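Local coordinates for protein rhamnonate dehydratase (Gibberella zeae PH-1, PDB 3FXG) that probably dehydrates rhamnonate as a magnesium-dependent lyase of the enolase superfamily, at residues I18-G26 with L357-I365; D165-P173 with G180-L188. All coordinates share one frame; numbering follows the deposited sequence.

Contact 1. Residues I18-G26 with L357-I365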
# COMPACT_ATOMS: atom_id res chain seq x y z
N ILE A 18 -15.27 -44.73 20.53
CA ILE A 18 -16.05 -43.57 20.93
C ILE A 18 -16.08 -43.66 22.45
O ILE A 18 -16.26 -44.74 23.00
CB ILE A 18 -17.49 -43.65 20.39
CG1 ILE A 18 -17.46 -43.58 18.86
CG2 ILE A 18 -18.32 -42.52 20.98
CD1 ILE A 18 -18.77 -43.95 18.22
N ILE A 19 -15.87 -42.53 23.12
CA ILE A 19 -15.88 -42.54 24.58
C ILE A 19 -17.30 -42.34 25.07
O ILE A 19 -17.89 -41.28 24.88
CB ILE A 19 -14.95 -41.45 25.14
CG1 ILE A 19 -13.55 -41.62 24.55
CG2 ILE A 19 -14.88 -41.54 26.66
CD1 ILE A 19 -12.57 -40.54 24.93
N GLY A 20 -17.86 -43.38 25.69
CA GLY A 20 -19.23 -43.29 26.19
C GLY A 20 -19.38 -42.32 27.34
O GLY A 20 -18.40 -41.96 27.99
N GLY A 21 -20.61 -41.89 27.59
CA GLY A 21 -20.87 -40.96 28.67
C GLY A 21 -20.33 -39.57 28.41
O GLY A 21 -20.11 -39.19 27.26
N VAL A 22 -20.12 -38.81 29.48
CA VAL A 22 -19.60 -37.45 29.37
C VAL A 22 -18.44 -37.25 30.34
O VAL A 22 -18.13 -38.12 31.15
CB VAL A 22 -20.69 -36.40 29.69
CG1 VAL A 22 -21.91 -36.62 28.80
CG2 VAL A 22 -21.08 -36.47 31.16
N GLY A 23 -17.79 -36.09 30.24
CA GLY A 23 -16.69 -35.77 31.14
C GLY A 23 -15.41 -36.57 30.98
O GLY A 23 -14.58 -36.58 31.90
N SER A 24 -15.22 -37.23 29.85
CA SER A 24 -14.01 -38.01 29.63
C SER A 24 -13.63 -37.99 28.15
O SER A 24 -14.45 -38.26 27.29
CB SER A 24 -14.19 -39.45 30.10
OG SER A 24 -15.24 -40.09 29.40
N GLY A 25 -12.37 -37.66 27.87
CA GLY A 25 -11.92 -37.60 26.50
C GLY A 25 -11.60 -36.18 26.09
O GLY A 25 -11.74 -35.24 26.88
N GLY A 26 -11.17 -36.01 24.84
CA GLY A 26 -10.79 -34.70 24.33
C GLY A 26 -11.85 -33.63 24.18
O GLY A 26 -11.51 -32.45 24.05
N LEU A 357 -8.96 -30.24 37.89
CA LEU A 357 -9.21 -31.67 37.71
C LEU A 357 -8.66 -32.08 36.35
O LEU A 357 -8.41 -31.23 35.49
CB LEU A 357 -10.71 -31.95 37.80
CG LEU A 357 -11.39 -31.58 39.12
CD1 LEU A 357 -12.89 -31.83 39.01
CD2 LEU A 357 -10.79 -32.38 40.26
N PRO A 358 -8.47 -33.39 36.12
CA PRO A 358 -7.95 -33.88 34.84
C PRO A 358 -8.71 -33.31 33.64
O PRO A 358 -9.94 -33.25 33.66
CB PRO A 358 -8.12 -35.39 34.96
CG PRO A 358 -7.92 -35.63 36.42
CD PRO A 358 -8.73 -34.51 37.05
N VAL A 359 -7.98 -32.90 32.61
CA VAL A 359 -8.61 -32.33 31.42
C VAL A 359 -9.42 -33.39 30.68
O VAL A 359 -10.48 -33.09 30.13
CB VAL A 359 -7.56 -31.74 30.44
CG1 VAL A 359 -6.69 -30.72 31.15
CG2 VAL A 359 -6.71 -32.86 29.86
N PHE A 360 -8.92 -34.62 30.66
CA PHE A 360 -9.60 -35.70 29.96
C PHE A 360 -10.41 -36.59 30.91
O PHE A 360 -10.78 -37.71 30.56
CB PHE A 360 -8.59 -36.54 29.18
CG PHE A 360 -7.78 -35.74 28.20
CD1 PHE A 360 -8.40 -34.94 27.24
CD2 PHE A 360 -6.39 -35.79 28.22
CE1 PHE A 360 -7.65 -34.20 26.32
CE2 PHE A 360 -5.63 -35.06 27.31
CZ PHE A 360 -6.26 -34.26 26.36
N GLY A 361 -10.69 -36.08 32.10
CA GLY A 361 -11.48 -36.84 33.06
C GLY A 361 -10.86 -38.14 33.53
O GLY A 361 -9.65 -38.21 33.76
N ASP A 362 -11.68 -39.18 33.67
CA ASP A 362 -11.20 -40.47 34.14
C ASP A 362 -10.72 -41.42 33.04
O ASP A 362 -10.55 -42.61 33.28
CB ASP A 362 -12.30 -41.16 34.97
CG ASP A 362 -13.49 -41.58 34.13
OD1 ASP A 362 -13.65 -41.06 33.00
OD2 ASP A 362 -14.28 -42.42 34.61
N LEU A 363 -10.48 -40.89 31.85
CA LEU A 363 -10.00 -41.72 30.75
C LEU A 363 -8.59 -42.23 31.07
O LEU A 363 -8.25 -43.37 30.76
CB LEU A 363 -9.96 -40.92 29.44
CG LEU A 363 -9.42 -41.64 28.20
CD1 LEU A 363 -10.25 -42.88 27.92
CD2 LEU A 363 -9.45 -40.70 27.01
N PHE A 364 -7.78 -41.38 31.69
CA PHE A 364 -6.42 -41.74 32.06
C PHE A 364 -6.27 -41.73 33.58
O PHE A 364 -7.07 -41.11 34.28
CB PHE A 364 -5.43 -40.74 31.43
CG PHE A 364 -5.58 -40.61 29.94
CD1 PHE A 364 -5.31 -41.69 29.11
CD2 PHE A 364 -6.02 -39.42 29.37
CE1 PHE A 364 -5.48 -41.59 27.73
CE2 PHE A 364 -6.18 -39.31 27.99
CZ PHE A 364 -5.92 -40.40 27.17
N ILE A 365 -5.25 -42.42 34.09
CA ILE A 365 -5.05 -42.48 35.53
C ILE A 365 -3.89 -41.63 36.04
O ILE A 365 -3.76 -41.43 37.25
CB ILE A 365 -4.78 -43.93 35.99
CG1 ILE A 365 -3.48 -44.44 35.37
CG2 ILE A 365 -5.93 -44.83 35.58
CD1 ILE A 365 -3.15 -45.88 35.71
O HOH W 1 -14.48 -38.37 34.00
O HOH W 2 -12.81 -34.89 29.50
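The loop that leaves the N-terminal domain strand 11-19 of this enolase-superfamily enzyme meets, through Gly25 and Phe360, the connection between barrel strand 344-347 and strand 374-376. One direct hydrogen bond joins the two backbones: Gly25 N donates to Phe360 O over 3.1 Å, approaching from above the carbonyl plane, 48° out of it. The same oxygen takes a CA-H contact from Ser24 CA at 3.4 Å, while Gly361 CA returns one to Gly23 O at 3.3 Å, so the chains interlock closely where glycines let the backbones approach. Pro358 to Gly361 form a type I beta turn, and Glu367 binds the backbone N of Val359 and Phe360. Such a seam between the capping domain and the barrel is characteristic of the superfamily, whose active sites lie where the two domains meet. Beside the turn, the Phe360 ring presents its edge to Gly25 O, with CD1 at 3.4 Å, and Val359 CG2 sits over one ring face. Ile19 and Leu363 cross at about a right angle and touch through Ile19 CD1 and Leu363 CD2, 3.8 Å apart. In Leu363, chi1 (178°) swings CG anti to the backbone N, and chi2 then turns CD2 to the Ile19 methyl and to Gly25 CA. Thr82 of strand 78-84 packs against Ile19, Phe360 and Leu363. Water 1 bridges the seam, donating to Gly23 O at 2.8 Å and accepting from Asp362 N at 2.9 Å.

Contact 2. Residues D165-P173 with G180-L188; sequences DFYCTGPEP and GFWGGKVPL
Tyr167 and Trp182 lie side by side and point the same way, but their rings are oblique, with planes at 71°. What rests on the indole is Tyr167 CB, 3.9 Å from the centroid of the Trp182 five-membered ring and over its face, a CH-pi contact. The indole stands beside the tyrosine because Trp182 CG is placed between its own backbone N and carbonyl carbon (chi1 68°). Trp182 N donates to Phe166 O in the carbonyl plane. The indole NE1 is buried with no polar partner in the model. Across the sheet from Tyr167, the Phe181 ring turns one face to Cys168: CB lies 3.7 Å from the centroid of that ring, and SG adds a sulfur-aromatic contact. Phe166 CB reaches Phe181 CD1 at 3.5 Å.

Lys185 runs alongside Thr169 and bends at chi3 (66°), bringing NZ to the edge of the Tyr167 ring, where it donates to Tyr167 OH at 3.0 Å. The bend also sets Lys185 CE 3.1 Å from Thr169 OG1, whose hydrogen bond goes to Glu345.

Between these two layers of side chains, strands 163-169 and 184-187 pair in parallel: Cys168 N binds Gly183 O, Lys185 N binds Cys168 O at 2.8 Å, and Gly170 N binds Lys185 O. With helix 173-179 they form a beta-alpha-beta unit of the TIM-barrel domain; Pro173, in the first turn of the helix, packs its CD on Val186 CG1 at 3.8 Å.

Lys185 NZ also forms salt bridges with Glu248, a magnesium ligand, and Glu345, and its side chain lies close to the ion. Tyr167 OH is thus a third partner of Lys185 NZ, beside Glu248 and Glu345, and the strand pair is tied to the metal site.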
# COMPACT_ATOMS: atom_id res chain seq x y z
N ASP A 165 4.72 -22.50 33.30
CA ASP A 165 3.78 -21.70 34.09
C ASP A 165 2.42 -21.61 33.40
O ASP A 165 2.33 -21.42 32.19
CB ASP A 165 4.35 -20.30 34.33
CG ASP A 165 5.59 -20.33 35.19
OD1 ASP A 165 5.53 -20.88 36.31
OD2 ASP A 165 6.64 -19.80 34.76
N PHE A 166 1.35 -21.75 34.19
CA PHE A 166 -0.01 -21.71 33.68
C PHE A 166 -0.84 -20.53 34.16
O PHE A 166 -0.60 -19.97 35.23
CB PHE A 166 -0.79 -22.96 34.13
CG PHE A 166 -0.32 -24.25 33.53
CD1 PHE A 166 -1.20 -25.04 32.79
CD2 PHE A 166 0.97 -24.72 33.77
CE1 PHE A 166 -0.80 -26.28 32.29
CE2 PHE A 166 1.38 -25.96 33.28
CZ PHE A 166 0.49 -26.74 32.54
N TYR A 167 -1.84 -20.19 33.36
CA TYR A 167 -2.80 -19.17 33.74
C TYR A 167 -4.07 -20.02 33.77
O TYR A 167 -4.14 -21.05 33.10
CB TYR A 167 -2.87 -18.02 32.72
CG TYR A 167 -3.46 -18.35 31.36
CD1 TYR A 167 -4.84 -18.36 31.16
CD2 TYR A 167 -2.63 -18.58 30.26
CE1 TYR A 167 -5.37 -18.58 29.89
CE2 TYR A 167 -3.15 -18.80 29.00
CZ TYR A 167 -4.53 -18.80 28.82
OH TYR A 167 -5.05 -19.00 27.56
N CYS A 168 -5.06 -19.62 34.55
CA CYS A 168 -6.27 -20.43 34.67
C CYS A 168 -7.50 -19.81 34.02
O CYS A 168 -7.84 -18.66 34.30
CB CYS A 168 -6.55 -20.70 36.15
SG CYS A 168 -7.94 -21.80 36.48
N THR A 169 -8.15 -20.59 33.16
CA THR A 169 -9.36 -20.13 32.48
C THR A 169 -10.57 -20.65 33.25
O THR A 169 -10.75 -21.86 33.42
CB THR A 169 -9.43 -20.65 31.03
OG1 THR A 169 -8.27 -20.22 30.32
CG2 THR A 169 -10.68 -20.12 30.33
N GLY A 170 -11.41 -19.73 33.72
CA GLY A 170 -12.58 -20.12 34.47
C GLY A 170 -13.32 -18.93 35.06
O GLY A 170 -12.84 -17.80 34.98
N PRO A 171 -14.48 -19.16 35.69
CA PRO A 171 -15.28 -18.09 36.29
C PRO A 171 -14.78 -17.53 37.61
O PRO A 171 -15.30 -16.52 38.09
CB PRO A 171 -16.65 -18.74 36.42
CG PRO A 171 -16.29 -20.13 36.78
CD PRO A 171 -15.17 -20.46 35.81
N GLU A 172 -13.77 -18.15 38.21
CA GLU A 172 -13.28 -17.68 39.51
C GLU A 172 -11.79 -17.33 39.53
O GLU A 172 -10.97 -18.12 39.98
CB GLU A 172 -13.57 -18.73 40.58
CG GLU A 172 -15.04 -19.09 40.76
CD GLU A 172 -15.87 -17.95 41.32
OE1 GLU A 172 -15.30 -17.05 41.97
OE2 GLU A 172 -17.11 -17.95 41.12
N PRO A 173 -11.43 -16.13 39.05
CA PRO A 173 -10.01 -15.74 39.04
C PRO A 173 -9.36 -15.68 40.42
O PRO A 173 -8.15 -15.81 40.53
CB PRO A 173 -10.03 -14.39 38.33
CG PRO A 173 -11.39 -13.86 38.62
CD PRO A 173 -12.27 -15.07 38.46
N GLY A 180 -2.02 -20.54 42.61
CA GLY A 180 -0.69 -20.35 42.07
C GLY A 180 -0.57 -20.01 40.60
O GLY A 180 0.55 -19.84 40.09
N PHE A 181 -1.69 -19.93 39.89
CA PHE A 181 -1.65 -19.58 38.47
C PHE A 181 -1.23 -18.11 38.36
O PHE A 181 -1.56 -17.31 39.24
CB PHE A 181 -3.04 -19.80 37.84
CG PHE A 181 -3.43 -21.25 37.75
CD1 PHE A 181 -3.02 -22.02 36.67
CD2 PHE A 181 -4.17 -21.85 38.76
CE1 PHE A 181 -3.34 -23.38 36.59
CE2 PHE A 181 -4.50 -23.20 38.70
CZ PHE A 181 -4.08 -23.97 37.61
N TRP A 182 -0.50 -17.76 37.31
CA TRP A 182 -0.04 -16.38 37.16
C TRP A 182 -1.11 -15.39 36.71
O TRP A 182 -0.95 -14.19 36.88
CB TRP A 182 1.18 -16.30 36.21
CG TRP A 182 0.92 -16.60 34.74
CD1 TRP A 182 1.13 -17.79 34.10
CD2 TRP A 182 0.45 -15.69 33.74
NE1 TRP A 182 0.82 -17.67 32.77
CE2 TRP A 182 0.40 -16.39 32.52
CE3 TRP A 182 0.07 -14.34 33.76
CZ2 TRP A 182 -0.03 -15.80 31.33
CZ3 TRP A 182 -0.36 -13.74 32.57
CH2 TRP A 182 -0.40 -14.48 31.37
N GLY A 183 -2.19 -15.91 36.14
CA GLY A 183 -3.27 -15.04 35.69
C GLY A 183 -4.58 -15.79 35.56
O GLY A 183 -4.61 -17.03 35.61
N GLY A 184 -5.67 -15.05 35.39
CA GLY A 184 -6.97 -15.68 35.26
C GLY A 184 -7.73 -15.17 34.05
O GLY A 184 -7.80 -13.96 33.84
N LYS A 185 -8.28 -16.08 33.25
CA LYS A 185 -9.04 -15.69 32.06
C LYS A 185 -10.51 -16.03 32.28
O LYS A 185 -10.86 -17.19 32.49
CB LYS A 185 -8.53 -16.41 30.81
CG LYS A 185 -9.18 -15.92 29.51
CD LYS A 185 -8.49 -16.49 28.27
CE LYS A 185 -8.69 -18.00 28.16
NZ LYS A 185 -7.95 -18.58 26.99
N VAL A 186 -11.36 -15.01 32.22
CA VAL A 186 -12.79 -15.20 32.44
C VAL A 186 -13.60 -15.12 31.14
O VAL A 186 -13.20 -14.46 30.18
CB VAL A 186 -13.33 -14.15 33.44
CG1 VAL A 186 -12.62 -14.29 34.78
CG2 VAL A 186 -13.12 -12.75 32.89
N PRO A 187 -14.74 -15.81 31.09
CA PRO A 187 -15.58 -15.78 29.89
C PRO A 187 -16.53 -14.58 29.89
O PRO A 187 -17.20 -14.31 30.89
CB PRO A 187 -16.31 -17.12 29.95
CG PRO A 187 -16.50 -17.32 31.42
CD PRO A 187 -15.19 -16.87 32.02
N LEU A 188 -16.57 -13.85 28.78
CA LEU A 188 -17.45 -12.69 28.64
C LEU A 188 -18.87 -13.23 28.63
O LEU A 188 -19.21 -14.10 27.83
CB LEU A 188 -17.15 -11.97 27.32
CG LEU A 188 -17.84 -10.62 27.14
CD1 LEU A 188 -17.17 -9.58 28.04
CD2 LEU A 188 -17.75 -10.19 25.68

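How the contacts relate
In sequence, both segments of contact 2 fall between the two of contact 1: the latter joins the N-terminal domain to a late barrel connection, whereas 165-173 with 180-188 is a local pairing inside the barrel. Their centres are 22 Å apart, and their nearest atoms, about 7 Å apart, do not touch. Strand 344-347 links them, since it pairs with strand 163-169 and runs on toward the 357-365 loop; the backbone of Tyr346 bonds to Tyr167 and Thr169 of contact 2, and its hydroxyl to the carbonyl of Leu357, at the start of 357-365. The magnesium ion, held by Asp222, Glu248 and Glu275, lies about 4 Å from the Lys185 side chain but about 14 Å from that of Val359.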